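Local coordinates for Rab5 protein, putative (Plasmodium falciparum, PDB 3CLV) that is a putative Rab5 protein of the Ras family, built on the P-loop fold of small G proteins and modelled with bound guanosine-5'-diphosphate, at residues Y8-G14 / A117-V123; I126-L132 / F162-E168; K136-N140 / E168-Y172; Y148-L152 / M197-I202. All coordinates share one frame; numbering follows the deposited sequence.

How the contacts relate
All four contacts belong to one Ras-like alpha/beta fold, a six-stranded sheet with helices on both faces. Contact 1 pairs strands 8-13 and 119-125, about 5 Å from the centre of the chain. Contact 4 lies about 9 Å from it between centres and lays helix 191-206 over strand 149-155, the sheet neighbour of 119-125. On the other face, contact 2 joins the entry loops and first turns of helices 129-145 and 166-175, and contact 3 their bodies; the two share Glu168, centres about 11 Å apart. Contact 1 closes before the others open, whereas the segments of contacts 2, 3 and 4 alternate along the chain. Gly14 of contact 1 and Ser127 of contact 2 approach the bound GDP.

Contact 1. Residues Y8-G14 / A117-V123; sequences YKTVLLG and ATCAIVV
A chi1 of 173° swings Leu12 CG away from the backbone N, and the CD1 methyl reaches across to the neighbouring strand, where it packs against Val123 CG2 at 3.5 Å and also against Ile121 CG2. Ile121 CG1 is turned beside its own backbone N (chi1 -55°), which carries CD1 to the methyl of Thr10, CD1 to CG2 3.7 Å. On the reverse face Val11 CG1 lies 3.6 Å from Ala120 CB. The backbones form a parallel ladder: Ile121 N gives to Val11 O at 2.8 Å, and Leu13 N to Ile121 O at 2.8 Å. At its start Lys9 O accepts from both Thr118 N and Cys119 N, while a water joins Lys9 N to Thr118 OG1. Gly14 begins the probable P-loop, close to GDP. These are central strands of the sheet, between 92-99 and 149-155; helix 191-206 packs on Cys119 and Ile121, and helix 129-145 on Leu13, Ala120 and Val122.

Contact 2. Residues I126-L132 / F162-E168; sequences ISNSNTL and FQVDILE
One face of the Phe162 ring receives the CD1 methyl of Ile126, which stands over its centre in a CH-pi contact, CD1 to centroid 3.8 Å and 6° off the ring normal; Ile166 CD1 lies at the ring edge, in plane. A second flat group, the Gln163 amide, turns its OE1 to the backbone of Ser129 and accepts from Ser129 N at 2.7 Å. That bond is nearly straight at the hydrogen (173°), although the donor sits above the plane of the amide carbonyl. An extended chain beyond CG (chi2 167°) lets Gln163 span the gap to the first turn of helix 129-145, where Asn128 is the N-cap and accepts weakly from Asn130 N. Ile126 O is held by Gln163 N at 2.8 Å, with a weak second bond from Val164 N. Next along the segment, Val164 CG1 meets Leu132 CD2 at 3.7 Å. The contact thus joins two loops leading into helices: Asp165 caps helix 166-175, again by a weak bond, to Glu168 N. The Ser127 side chain lies about 8 Å from GDP, its OG hydrogen-bonded to Asp125 OD1 and Lys159 NZ. Phe124, near the end of strand 119-125, packs on both Leu132 and Val164.

Contact 3. Residues K136-N140 / E168-Y172; sequences KTWVN and EVQKY
Lys136 NZ donates to Glu168 OE2 at 3.0 Å in a salt bridge that spans two nearly parallel helices. The ammonium approaches OE2 on its syn side, 28° out of the carboxylate plane, and the two side chains come from opposite directions. Glu168 bends at chi2 (-80°), which brings its carboxylate round to the lysine, whose own chain is extended beyond CG. On the way to the carboxylate the lysine methylenes run over one face of the Tyr172 ring, sliding past it in the reverse direction: CG lies over the hydroxyl-bearing end, 3.5 Å from CZ, while CE lies 3.7 Å from CD1. The CG contact is a CH-pi interaction, with CG 3.8 Å from the ring centroid and offset toward the rim. Helices 129-145 and 166-175 follow successive strands of the Ras-like fold and lie on the same face of the sheet, their axes 13.4 Å apart in these segments, so long side chains rather than close backbones bridge them. Tyr172 bridges as well: it and Val139 come from opposite directions, Tyr172 OH 3.5 Å from Val139 CB and 3.4 Å from Lys136 O. Deeper in, Leu152 of strand 149-155 and Leu178 pack against the tyrosine, and Val139 also touches Leu178. The backbone O of Tyr172 accepts from Asn176 ND2.

Contact 4. Residues Y148-L152 / M197-I202; sequences YIIIL and MLAEEI
Leu198 CD2 fits between two isoleucines of strand 149-155, 3.7 Å from Ile151 CG2 and 3.8 Å from Ile149 CG2; Leu198 and Ile151 are the compact, buried centre, and Ile149 bridges to the more exposed side. The chi1 of Ile151 (-175°) points CG1 away from the backbone N and sends CD1 along to the partly exposed Met197, 4.0 Å from SD and crossing that side chain at about a right angle. Inward from here the packing continues onto the sheet, where Ile121 touches both Ile151 and Leu198, and Phe95 lies against Leu198 and the buried Ile202. Ile149 and Glu201 are, like Met197, partly exposed. There Ile149 CG2 rests on the aliphatic part of the glutamate, 3.6 Å from CG, and Ile149 CD1 meets Ile202 CG1 at 3.8 Å, again about at a right angle. With chi1 at -160° Glu201 extends CG to Ile149; the bend at chi2 (66°) only turns the carboxylate onward. Helix 191-206 runs roughly antiparallel to the strand, the axes of these segments approaching to 9.5 Å with side chains packed between them. No hydrogen bond crosses between the two segments: the C-terminal helix is held against this strand by apolar packing, with even the glutamate contributing through its carbon atoms.

Contact 1. Residues Y8-G14 / A117-V123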
loop_
_atom_site.group_PDB
_atom_site.type_symbol
_atom_site.label_atom_id
_atom_site.label_comp_id
_atom_site.label_asym_id
_atom_site.label_seq_id
_atom_site.Cartn_x
_atom_site.Cartn_y
_atom_site.Cartn_z
ATOM N N TYR A 8 3.030 -0.781 -10.627
ATOM C CA TYR A 8 1.843 -1.558 -10.348
ATOM C C TYR A 8 2.073 -2.405 -9.108
ATOM O O TYR A 8 2.854 -3.376 -9.137
ATOM C CB TYR A 8 1.475 -2.404 -11.569
ATOM C CG TYR A 8 1.204 -1.550 -12.795
ATOM C CD1 TYR A 8 -0.057 -1.033 -13.028
ATOM C CD2 TYR A 8 2.222 -1.249 -13.710
ATOM C CE1 TYR A 8 -0.321 -0.239 -14.129
ATOM C CE2 TYR A 8 1.969 -0.435 -14.824
ATOM C CZ TYR A 8 0.687 0.056 -15.021
ATOM O OH TYR A 8 0.387 0.857 -16.100
ATOM N N LYS A 9 1.406 -2.019 -8.016
ATOM C CA LYS A 9 1.464 -2.811 -6.782
ATOM C C LYS A 9 1.027 -4.244 -7.054
ATOM O O LYS A 9 -0.019 -4.483 -7.673
ATOM C CB LYS A 9 0.632 -2.189 -5.655
ATOM C CG LYS A 9 0.665 -2.985 -4.334
ATOM C CD LYS A 9 -0.130 -2.239 -3.249
ATOM C CE LYS A 9 -0.080 -2.972 -1.915
ATOM N NZ LYS A 9 -0.877 -2.215 -0.876
ATOM N N THR A 10 1.853 -5.192 -6.607
ATOM C CA THR A 10 1.626 -6.607 -6.863
ATOM C C THR A 10 1.821 -7.365 -5.566
ATOM O O THR A 10 2.929 -7.377 -5.002
ATOM C CB THR A 10 2.586 -7.106 -7.960
ATOM O OG1 THR A 10 2.329 -6.377 -9.159
ATOM C CG2 THR A 10 2.435 -8.596 -8.206
ATOM N N VAL A 11 0.738 -7.968 -5.067
ATOM C CA VAL A 11 0.824 -8.782 -3.860
ATOM C C VAL A 11 1.282 -10.197 -4.219
ATOM O O VAL A 11 0.706 -10.871 -5.093
ATOM C CB VAL A 11 -0.468 -8.788 -2.984
ATOM C CG1 VAL A 11 -1.714 -9.260 -3.770
ATOM C CG2 VAL A 11 -0.283 -9.664 -1.721
ATOM N N LEU A 12 2.342 -10.627 -3.546
ATOM C CA LEU A 12 2.827 -11.982 -3.700
ATOM C C LEU A 12 2.422 -12.757 -2.458
ATOM O O LEU A 12 2.912 -12.503 -1.353
ATOM C CB LEU A 12 4.349 -11.979 -3.932
ATOM C CG LEU A 12 5.081 -13.322 -3.962
ATOM C CD1 LEU A 12 4.538 -14.259 -5.020
ATOM C CD2 LEU A 12 6.564 -13.049 -4.212
ATOM N N LEU A 13 1.496 -13.694 -2.654
ATOM C CA LEU A 13 0.750 -14.317 -1.588
ATOM C C LEU A 13 0.826 -15.836 -1.706
ATOM O O LEU A 13 0.842 -16.373 -2.806
ATOM C CB LEU A 13 -0.717 -13.858 -1.688
ATOM C CG LEU A 13 -1.806 -14.481 -0.833
ATOM C CD1 LEU A 13 -1.668 -14.044 0.626
ATOM C CD2 LEU A 13 -3.168 -14.047 -1.374
ATOM N N GLY A 14 0.846 -16.524 -0.567
ATOM C CA GLY A 14 0.839 -17.995 -0.539
ATOM C C GLY A 14 1.247 -18.463 0.841
ATOM O O GLY A 14 1.801 -17.678 1.622
ATOM N N ALA A 117 -3.665 -2.917 -4.910
ATOM C CA ALA A 117 -2.846 -3.783 -5.765
ATOM C C ALA A 117 -3.516 -3.953 -7.123
ATOM O O ALA A 117 -4.744 -4.102 -7.205
ATOM C CB ALA A 117 -2.610 -5.144 -5.114
ATOM N N THR A 118 -2.709 -3.902 -8.178
ATOM C CA THR A 118 -3.162 -4.173 -9.551
ATOM C C THR A 118 -3.167 -5.671 -9.782
ATOM O O THR A 118 -4.091 -6.214 -10.380
ATOM C CB THR A 118 -2.214 -3.509 -10.590
ATOM O OG1 THR A 118 -2.237 -2.096 -10.399
ATOM C CG2 THR A 118 -2.621 -3.846 -12.042
ATOM N N CYS A 119 -2.131 -6.339 -9.281
ATOM C CA CYS A 119 -1.948 -7.765 -9.516
ATOM C C CYS A 119 -1.841 -8.541 -8.224
ATOM O O CYS A 119 -1.363 -8.028 -7.217
ATOM C CB CYS A 119 -0.664 -8.019 -10.311
ATOM S SG CYS A 119 -0.587 -7.175 -11.880
ATOM N N ALA A 120 -2.271 -9.790 -8.265
ATOM C CA ALA A 120 -2.049 -10.707 -7.167
ATOM C C ALA A 120 -1.453 -11.979 -7.733
ATOM O O ALA A 120 -2.013 -12.593 -8.668
ATOM C CB ALA A 120 -3.352 -10.992 -6.410
ATOM N N ILE A 121 -0.300 -12.351 -7.187
ATOM C CA ILE A 121 0.361 -13.606 -7.505
ATOM C C ILE A 121 0.111 -14.579 -6.361
ATOM O O ILE A 121 0.629 -14.395 -5.244
ATOM C CB ILE A 121 1.898 -13.429 -7.699
ATOM C CG1 ILE A 121 2.215 -12.372 -8.755
ATOM C CG2 ILE A 121 2.575 -14.773 -8.073
ATOM C CD1 ILE A 121 3.731 -11.979 -8.774
ATOM N N VAL A 122 -0.691 -15.609 -6.631
ATOM C CA VAL A 122 -1.061 -16.577 -5.593
ATOM C C VAL A 122 -0.331 -17.889 -5.866
ATOM O O VAL A 122 -0.599 -18.569 -6.871
ATOM C CB VAL A 122 -2.596 -16.814 -5.494
ATOM C CG1 VAL A 122 -2.907 -17.660 -4.256
ATOM C CG2 VAL A 122 -3.347 -15.490 -5.403
ATOM N N VAL A 123 0.601 -18.225 -4.981
ATOM C CA VAL A 123 1.550 -19.309 -5.217
ATOM C C VAL A 123 1.181 -20.521 -4.355
ATOM O O VAL A 123 0.791 -20.376 -3.214
ATOM C CB VAL A 123 3.012 -18.850 -4.856
ATOM C CG1 VAL A 123 4.037 -19.948 -5.171
ATOM C CG2 VAL A 123 3.349 -17.557 -5.573
HETATM O O HOH W 1 -1.338 -0.676 -8.192
#

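Contact 2. Residues I126-L132 / F162-E168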
loop_
_atom_site.group_PDB
_atom_site.type_symbol
_atom_site.label_atom_id
_atom_site.label_comp_id
_atom_site.label_asym_id
_atom_site.label_seq_id
_atom_site.Cartn_x
_atom_site.Cartn_y
_atom_site.Cartn_z
ATOM N N ILE A 126 3.323 -27.624 -5.646
ATOM C CA ILE A 126 2.701 -28.790 -6.296
ATOM C C ILE A 126 2.805 -30.084 -5.470
ATOM O O ILE A 126 2.016 -31.017 -5.670
ATOM C CB ILE A 126 3.179 -29.009 -7.765
ATOM C CG1 ILE A 126 4.703 -29.119 -7.874
ATOM C CG2 ILE A 126 2.664 -27.897 -8.675
ATOM C CD1 ILE A 126 5.242 -30.544 -7.699
ATOM N N SER A 127 3.766 -30.115 -4.540
ATOM C CA SER A 127 4.034 -31.293 -3.706
ATOM C C SER A 127 3.281 -31.279 -2.380
ATOM O O SER A 127 3.383 -32.213 -1.576
ATOM C CB SER A 127 5.538 -31.444 -3.458
ATOM O OG SER A 127 6.046 -30.400 -2.631
ATOM N N ASN A 128 2.524 -30.218 -2.150
ATOM C CA ASN A 128 1.790 -30.062 -0.919
ATOM C C ASN A 128 0.375 -29.531 -1.209
ATOM O O ASN A 128 0.185 -28.324 -1.417
ATOM C CB ASN A 128 2.560 -29.133 0.030
ATOM C CG ASN A 128 1.951 -29.076 1.409
ATOM O OD1 ASN A 128 0.843 -29.556 1.633
ATOM N ND2 ASN A 128 2.668 -28.471 2.348
ATOM N N SER A 129 -0.610 -30.433 -1.209
ATOM C CA SER A 129 -1.972 -30.071 -1.618
ATOM C C SER A 129 -2.639 -29.067 -0.682
ATOM O O SER A 129 -3.435 -28.247 -1.133
ATOM C CB SER A 129 -2.864 -31.318 -1.852
ATOM O OG SER A 129 -3.152 -31.993 -0.638
ATOM N N ASN A 130 -2.296 -29.117 0.606
ATOM C CA ASN A 130 -2.786 -28.148 1.581
ATOM C C ASN A 130 -2.556 -26.694 1.133
ATOM O O ASN A 130 -3.383 -25.816 1.388
ATOM C CB ASN A 130 -2.135 -28.374 2.950
ATOM C CG ASN A 130 -2.659 -29.623 3.670
ATOM O OD1 ASN A 130 -3.709 -30.177 3.321
ATOM N ND2 ASN A 130 -1.919 -30.065 4.696
ATOM N N THR A 131 -1.432 -26.456 0.464
ATOM C CA THR A 131 -1.084 -25.110 0.010
ATOM C C THR A 131 -1.970 -24.692 -1.173
ATOM O O THR A 131 -2.254 -23.507 -1.333
ATOM C CB THR A 131 0.413 -24.966 -0.327
ATOM O OG1 THR A 131 0.726 -25.666 -1.538
ATOM C CG2 THR A 131 1.290 -25.494 0.820
ATOM N N LEU A 132 -2.404 -25.660 -1.978
ATOM C CA LEU A 132 -3.423 -25.406 -3.011
ATOM C C LEU A 132 -4.769 -24.987 -2.396
ATOM O O LEU A 132 -5.387 -24.007 -2.831
ATOM C CB LEU A 132 -3.617 -26.622 -3.943
ATOM C CG LEU A 132 -4.714 -26.440 -5.023
ATOM C CD1 LEU A 132 -4.484 -25.211 -5.897
ATOM C CD2 LEU A 132 -4.869 -27.681 -5.899
ATOM N N PHE A 162 4.204 -34.805 -7.307
ATOM C CA PHE A 162 2.955 -34.041 -7.389
ATOM C C PHE A 162 1.916 -34.582 -6.409
ATOM O O PHE A 162 1.643 -35.786 -6.376
ATOM C CB PHE A 162 2.381 -34.069 -8.812
ATOM C CG PHE A 162 3.041 -33.108 -9.769
ATOM C CD1 PHE A 162 4.332 -33.342 -10.243
ATOM C CD2 PHE A 162 2.362 -31.982 -10.223
ATOM C CE1 PHE A 162 4.944 -32.455 -11.141
ATOM C CE2 PHE A 162 2.964 -31.086 -11.122
ATOM C CZ PHE A 162 4.258 -31.328 -11.581
ATOM N N GLN A 163 1.351 -33.697 -5.600
ATOM C CA GLN A 163 0.261 -34.064 -4.705
ATOM C C GLN A 163 -1.045 -33.539 -5.290
ATOM O O GLN A 163 -2.138 -33.949 -4.894
ATOM C CB GLN A 163 0.500 -33.476 -3.322
ATOM C CG GLN A 163 -0.056 -34.306 -2.198
ATOM C CD GLN A 163 0.456 -33.860 -0.852
ATOM O OE1 GLN A 163 -0.067 -32.918 -0.257
ATOM N NE2 GLN A 163 1.476 -34.557 -0.344
ATOM N N VAL A 164 -0.916 -32.634 -6.250
ATOM C CA VAL A 164 -2.070 -32.051 -6.930
ATOM C C VAL A 164 -2.225 -32.651 -8.322
ATOM O O VAL A 164 -1.300 -33.264 -8.842
ATOM C CB VAL A 164 -1.971 -30.495 -7.011
ATOM C CG1 VAL A 164 -1.859 -29.889 -5.602
ATOM C CG2 VAL A 164 -0.808 -30.061 -7.901
ATOM N N ASP A 165 -3.413 -32.487 -8.895
ATOM C CA ASP A 165 -3.672 -32.820 -10.285
ATOM C C ASP A 165 -3.651 -31.509 -11.081
ATOM O O ASP A 165 -4.532 -30.650 -10.899
ATOM C CB ASP A 165 -5.033 -33.521 -10.405
ATOM C CG ASP A 165 -5.284 -34.092 -11.791
ATOM O OD1 ASP A 165 -5.115 -33.372 -12.802
ATOM O OD2 ASP A 165 -5.664 -35.282 -11.871
ATOM N N ILE A 166 -2.635 -31.344 -11.932
ATOM C CA ILE A 166 -2.472 -30.104 -12.704
ATOM C C ILE A 166 -3.696 -29.745 -13.542
ATOM O O ILE A 166 -4.107 -28.590 -13.563
ATOM C CB ILE A 166 -1.208 -30.124 -13.599
ATOM C CG1 ILE A 166 0.053 -29.947 -12.745
ATOM C CG2 ILE A 166 -1.274 -29.034 -14.670
ATOM C CD1 ILE A 166 0.045 -28.696 -11.835
ATOM N N LEU A 167 -4.280 -30.744 -14.213
ATOM C CA LEU A 167 -5.481 -30.541 -15.013
ATOM C C LEU A 167 -6.633 -29.990 -14.187
ATOM O O LEU A 167 -7.361 -29.105 -14.654
ATOM C CB LEU A 167 -5.910 -31.839 -15.710
ATOM C CG LEU A 167 -5.448 -32.139 -17.138
ATOM C CD1 LEU A 167 -4.079 -31.544 -17.452
ATOM C CD2 LEU A 167 -5.470 -33.661 -17.388
ATOM N N GLU A 168 -6.810 -30.518 -12.973
ATOM C CA GLU A 168 -7.815 -29.966 -12.071
ATOM C C GLU A 168 -7.485 -28.497 -11.755
ATOM O O GLU A 168 -8.383 -27.646 -11.691
ATOM C CB GLU A 168 -7.934 -30.799 -10.786
ATOM C CG GLU A 168 -9.058 -30.351 -9.847
ATOM C CD GLU A 168 -8.682 -29.149 -8.992
ATOM O OE1 GLU A 168 -7.506 -29.071 -8.544
ATOM O OE2 GLU A 168 -9.569 -28.289 -8.769
#

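Contact 3. Residues K136-N140 / E168-Y172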
loop_
_atom_site.group_PDB
_atom_site.type_symbol
_atom_site.label_atom_id
_atom_site.label_comp_id
_atom_site.label_asym_id
_atom_site.label_seq_id
_atom_site.Cartn_x
_atom_site.Cartn_y
_atom_site.Cartn_z
ATOM N N LYS A 136 -6.757 -21.383 -3.024
ATOM C CA LYS A 136 -8.146 -21.252 -3.500
ATOM C C LYS A 136 -8.959 -20.300 -2.625
ATOM O O LYS A 136 -9.704 -19.461 -3.145
ATOM C CB LYS A 136 -8.834 -22.615 -3.575
ATOM C CG LYS A 136 -8.338 -23.470 -4.730
ATOM C CD LYS A 136 -9.253 -24.657 -4.977
ATOM C CE LYS A 136 -8.668 -25.580 -6.021
ATOM N NZ LYS A 136 -9.501 -26.827 -6.127
ATOM N N THR A 137 -8.813 -20.449 -1.304
ATOM C CA THR A 137 -9.442 -19.547 -0.314
ATOM C C THR A 137 -9.008 -18.099 -0.567
ATOM O O THR A 137 -9.835 -17.177 -0.545
ATOM C CB THR A 137 -9.105 -19.965 1.153
ATOM O OG1 THR A 137 -9.549 -21.309 1.393
ATOM C CG2 THR A 137 -9.765 -19.038 2.163
ATOM N N TRP A 138 -7.724 -17.900 -0.849
ATOM C CA TRP A 138 -7.238 -16.545 -1.116
ATOM C C TRP A 138 -7.774 -15.952 -2.415
ATOM O O TRP A 138 -8.097 -14.757 -2.461
ATOM C CB TRP A 138 -5.708 -16.465 -1.093
ATOM C CG TRP A 138 -5.160 -16.416 0.301
ATOM C CD1 TRP A 138 -5.578 -15.605 1.334
ATOM C CD2 TRP A 138 -4.077 -17.188 0.808
ATOM N NE1 TRP A 138 -4.829 -15.856 2.463
ATOM C CE2 TRP A 138 -3.903 -16.823 2.171
ATOM C CE3 TRP A 138 -3.247 -18.174 0.251
ATOM C CZ2 TRP A 138 -2.907 -17.399 2.986
ATOM C CZ3 TRP A 138 -2.265 -18.752 1.056
ATOM C CH2 TRP A 138 -2.105 -18.360 2.417
ATOM N N VAL A 139 -7.862 -16.779 -3.452
ATOM C CA VAL A 139 -8.425 -16.343 -4.734
ATOM C C VAL A 139 -9.868 -15.847 -4.552
ATOM O O VAL A 139 -10.229 -14.779 -5.055
ATOM C CB VAL A 139 -8.353 -17.455 -5.804
ATOM C CG1 VAL A 139 -9.255 -17.135 -7.011
ATOM C CG2 VAL A 139 -6.880 -17.722 -6.247
ATOM N N ASN A 140 -10.670 -16.616 -3.815
ATOM C CA ASN A 140 -12.047 -16.220 -3.482
ATOM C C ASN A 140 -12.143 -14.901 -2.728
ATOM O O ASN A 140 -12.978 -14.065 -3.048
ATOM C CB ASN A 140 -12.783 -17.366 -2.757
ATOM C CG ASN A 140 -13.053 -18.548 -3.670
ATOM O OD1 ASN A 140 -13.244 -18.385 -4.873
ATOM N ND2 ASN A 140 -13.058 -19.743 -3.106
ATOM N N GLU A 168 -6.810 -30.518 -12.973
ATOM C CA GLU A 168 -7.815 -29.966 -12.071
ATOM C C GLU A 168 -7.485 -28.497 -11.755
ATOM O O GLU A 168 -8.383 -27.646 -11.691
ATOM C CB GLU A 168 -7.934 -30.799 -10.786
ATOM C CG GLU A 168 -9.058 -30.351 -9.847
ATOM C CD GLU A 168 -8.682 -29.149 -8.992
ATOM O OE1 GLU A 168 -7.506 -29.071 -8.544
ATOM O OE2 GLU A 168 -9.569 -28.289 -8.769
ATOM N N VAL A 169 -6.196 -28.228 -11.532
ATOM C CA VAL A 169 -5.730 -26.875 -11.201
ATOM C C VAL A 169 -5.955 -25.909 -12.368
ATOM O O VAL A 169 -6.500 -24.827 -12.173
ATOM C CB VAL A 169 -4.250 -26.844 -10.749
ATOM C CG1 VAL A 169 -3.850 -25.422 -10.362
ATOM C CG2 VAL A 169 -4.037 -27.780 -9.561
ATOM N N GLN A 170 -5.538 -26.312 -13.565
ATOM C CA GLN A 170 -5.847 -25.571 -14.805
ATOM C C GLN A 170 -7.341 -25.357 -15.013
ATOM O O GLN A 170 -7.763 -24.264 -15.385
ATOM C CB GLN A 170 -5.271 -26.290 -16.016
ATOM C CG GLN A 170 -3.762 -26.207 -16.128
ATOM C CD GLN A 170 -3.241 -26.943 -17.343
ATOM O OE1 GLN A 170 -3.518 -28.135 -17.523
ATOM N NE2 GLN A 170 -2.486 -26.242 -18.190
ATOM N N LYS A 171 -8.150 -26.385 -14.753
ATOM C CA LYS A 171 -9.605 -26.220 -14.848
ATOM C C LYS A 171 -10.098 -25.195 -13.842
ATOM O O LYS A 171 -10.911 -24.318 -14.192
ATOM C CB LYS A 171 -10.345 -27.549 -14.668
ATOM C CG LYS A 171 -11.858 -27.451 -14.976
ATOM N N TYR A 172 -9.583 -25.296 -12.605
ATOM C CA TYR A 172 -9.907 -24.362 -11.538
ATOM C C TYR A 172 -9.639 -22.921 -11.980
ATOM O O TYR A 172 -10.481 -22.049 -11.766
ATOM C CB TYR A 172 -9.156 -24.683 -10.220
ATOM C CG TYR A 172 -9.330 -23.590 -9.183
ATOM C CD1 TYR A 172 -10.506 -23.495 -8.440
ATOM C CD2 TYR A 172 -8.338 -22.617 -8.979
ATOM C CE1 TYR A 172 -10.692 -22.481 -7.511
ATOM C CE2 TYR A 172 -8.517 -21.583 -8.023
ATOM C CZ TYR A 172 -9.695 -21.521 -7.309
ATOM O OH TYR A 172 -9.921 -20.526 -6.379
#

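Contact 4. Residues Y148-L152 / M197-I202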
loop_
_atom_site.group_PDB
_atom_site.type_symbol
_atom_site.label_atom_id
_atom_site.label_comp_id
_atom_site.label_asym_id
_atom_site.label_seq_id
_atom_site.Cartn_x
_atom_site.Cartn_y
_atom_site.Cartn_z
ATOM N N TYR A 148 -8.613 -7.549 -9.377
ATOM C CA TYR A 148 -7.193 -7.847 -9.453
ATOM C C TYR A 148 -6.964 -8.633 -10.717
ATOM O O TYR A 148 -7.818 -9.428 -11.122
ATOM C CB TYR A 148 -6.728 -8.686 -8.246
ATOM C CG TYR A 148 -6.918 -7.999 -6.913
ATOM C CD1 TYR A 148 -6.071 -6.963 -6.503
ATOM C CD2 TYR A 148 -7.958 -8.380 -6.061
ATOM C CE1 TYR A 148 -6.253 -6.326 -5.260
ATOM C CE2 TYR A 148 -8.157 -7.756 -4.830
ATOM C CZ TYR A 148 -7.307 -6.738 -4.440
ATOM O OH TYR A 148 -7.550 -6.149 -3.241
ATOM N N ILE A 149 -5.813 -8.416 -11.338
ATOM C CA ILE A 149 -5.283 -9.403 -12.280
ATOM C C ILE A 149 -4.596 -10.476 -11.437
ATOM O O ILE A 149 -3.578 -10.211 -10.781
ATOM C CB ILE A 149 -4.303 -8.770 -13.307
ATOM C CG1 ILE A 149 -5.016 -7.687 -14.120
ATOM C CG2 ILE A 149 -3.747 -9.861 -14.232
ATOM C CD1 ILE A 149 -4.063 -6.742 -14.887
ATOM N N ILE A 150 -5.171 -11.679 -11.436
ATOM C CA ILE A 150 -4.700 -12.774 -10.577
ATOM C C ILE A 150 -4.011 -13.843 -11.420
ATOM O O ILE A 150 -4.566 -14.315 -12.422
ATOM C CB ILE A 150 -5.841 -13.423 -9.764
ATOM C CG1 ILE A 150 -6.552 -12.379 -8.886
ATOM C CG2 ILE A 150 -5.311 -14.593 -8.920
ATOM C CD1 ILE A 150 -7.926 -12.856 -8.416
ATOM N N ILE A 151 -2.800 -14.197 -11.001
ATOM C CA ILE A 151 -2.071 -15.322 -11.560
ATOM C C ILE A 151 -1.833 -16.384 -10.479
ATOM O O ILE A 151 -1.283 -16.098 -9.395
ATOM C CB ILE A 151 -0.786 -14.888 -12.311
ATOM C CG1 ILE A 151 -0.114 -16.086 -13.002
ATOM C CG2 ILE A 151 0.197 -14.081 -11.393
ATOM C CD1 ILE A 151 0.710 -15.631 -14.246
ATOM N N LEU A 152 -2.299 -17.596 -10.771
ATOM C CA LEU A 152 -2.133 -18.714 -9.863
ATOM C C LEU A 152 -0.847 -19.399 -10.285
ATOM O O LEU A 152 -0.665 -19.719 -11.465
ATOM C CB LEU A 152 -3.339 -19.654 -9.934
ATOM C CG LEU A 152 -3.282 -20.936 -9.110
ATOM C CD1 LEU A 152 -3.319 -20.595 -7.606
ATOM C CD2 LEU A 152 -4.468 -21.841 -9.482
ATOM N N MET A 197 3.431 -12.511 -18.375
ATOM C CA MET A 197 1.994 -12.750 -18.475
ATOM C C MET A 197 1.188 -11.625 -17.825
ATOM O O MET A 197 0.215 -11.118 -18.418
ATOM C CB MET A 197 1.634 -14.106 -17.855
ATOM C CG MET A 197 2.117 -15.341 -18.674
ATOM S SD MET A 197 1.605 -16.917 -17.936
ATOM C CE MET A 197 -0.122 -16.955 -18.346
ATOM N N LEU A 198 1.599 -11.232 -16.613
ATOM C CA LEU A 198 0.983 -10.103 -15.913
ATOM C C LEU A 198 1.097 -8.806 -16.694
ATOM O O LEU A 198 0.118 -8.077 -16.828
ATOM C CB LEU A 198 1.602 -9.908 -14.524
ATOM C CG LEU A 198 1.225 -10.936 -13.451
ATOM C CD1 LEU A 198 1.982 -10.649 -12.142
ATOM C CD2 LEU A 198 -0.295 -10.927 -13.225
ATOM N N ALA A 199 2.301 -8.504 -17.175
ATOM C CA ALA A 199 2.539 -7.291 -17.944
ATOM C C ALA A 199 1.691 -7.255 -19.233
ATOM O O ALA A 199 1.095 -6.211 -19.563
ATOM C CB ALA A 199 4.038 -7.117 -18.240
ATOM N N GLU A 200 1.627 -8.383 -19.945
ATOM C CA GLU A 200 0.741 -8.499 -21.132
ATOM C C GLU A 200 -0.717 -8.160 -20.770
ATOM O O GLU A 200 -1.396 -7.414 -21.468
ATOM C CB GLU A 200 0.822 -9.909 -21.742
ATOM C CG GLU A 200 2.177 -10.231 -22.383
ATOM C CD GLU A 200 2.398 -11.720 -22.654
ATOM O OE1 GLU A 200 1.671 -12.580 -22.103
ATOM O OE2 GLU A 200 3.330 -12.037 -23.420
ATOM N N GLU A 201 -1.183 -8.716 -19.654
ATOM C CA GLU A 201 -2.524 -8.458 -19.165
ATOM C C GLU A 201 -2.743 -6.986 -18.724
ATOM O O GLU A 201 -3.789 -6.411 -19.011
ATOM C CB GLU A 201 -2.843 -9.430 -18.029
ATOM C CG GLU A 201 -4.320 -9.585 -17.757
ATOM C CD GLU A 201 -5.091 -10.231 -18.906
ATOM O OE1 GLU A 201 -4.519 -11.022 -19.705
ATOM O OE2 GLU A 201 -6.293 -9.942 -18.984
ATOM N N ILE A 202 -1.770 -6.379 -18.036
ATOM C CA ILE A 202 -1.890 -4.959 -17.676
ATOM C C ILE A 202 -2.021 -4.102 -18.944
ATOM O O ILE A 202 -2.877 -3.222 -19.013
ATOM C CB ILE A 202 -0.708 -4.444 -16.814
ATOM C CG1 ILE A 202 -0.724 -5.090 -15.425
ATOM C CG2 ILE A 202 -0.767 -2.920 -16.668
ATOM C CD1 ILE A 202 0.625 -4.931 -14.659
#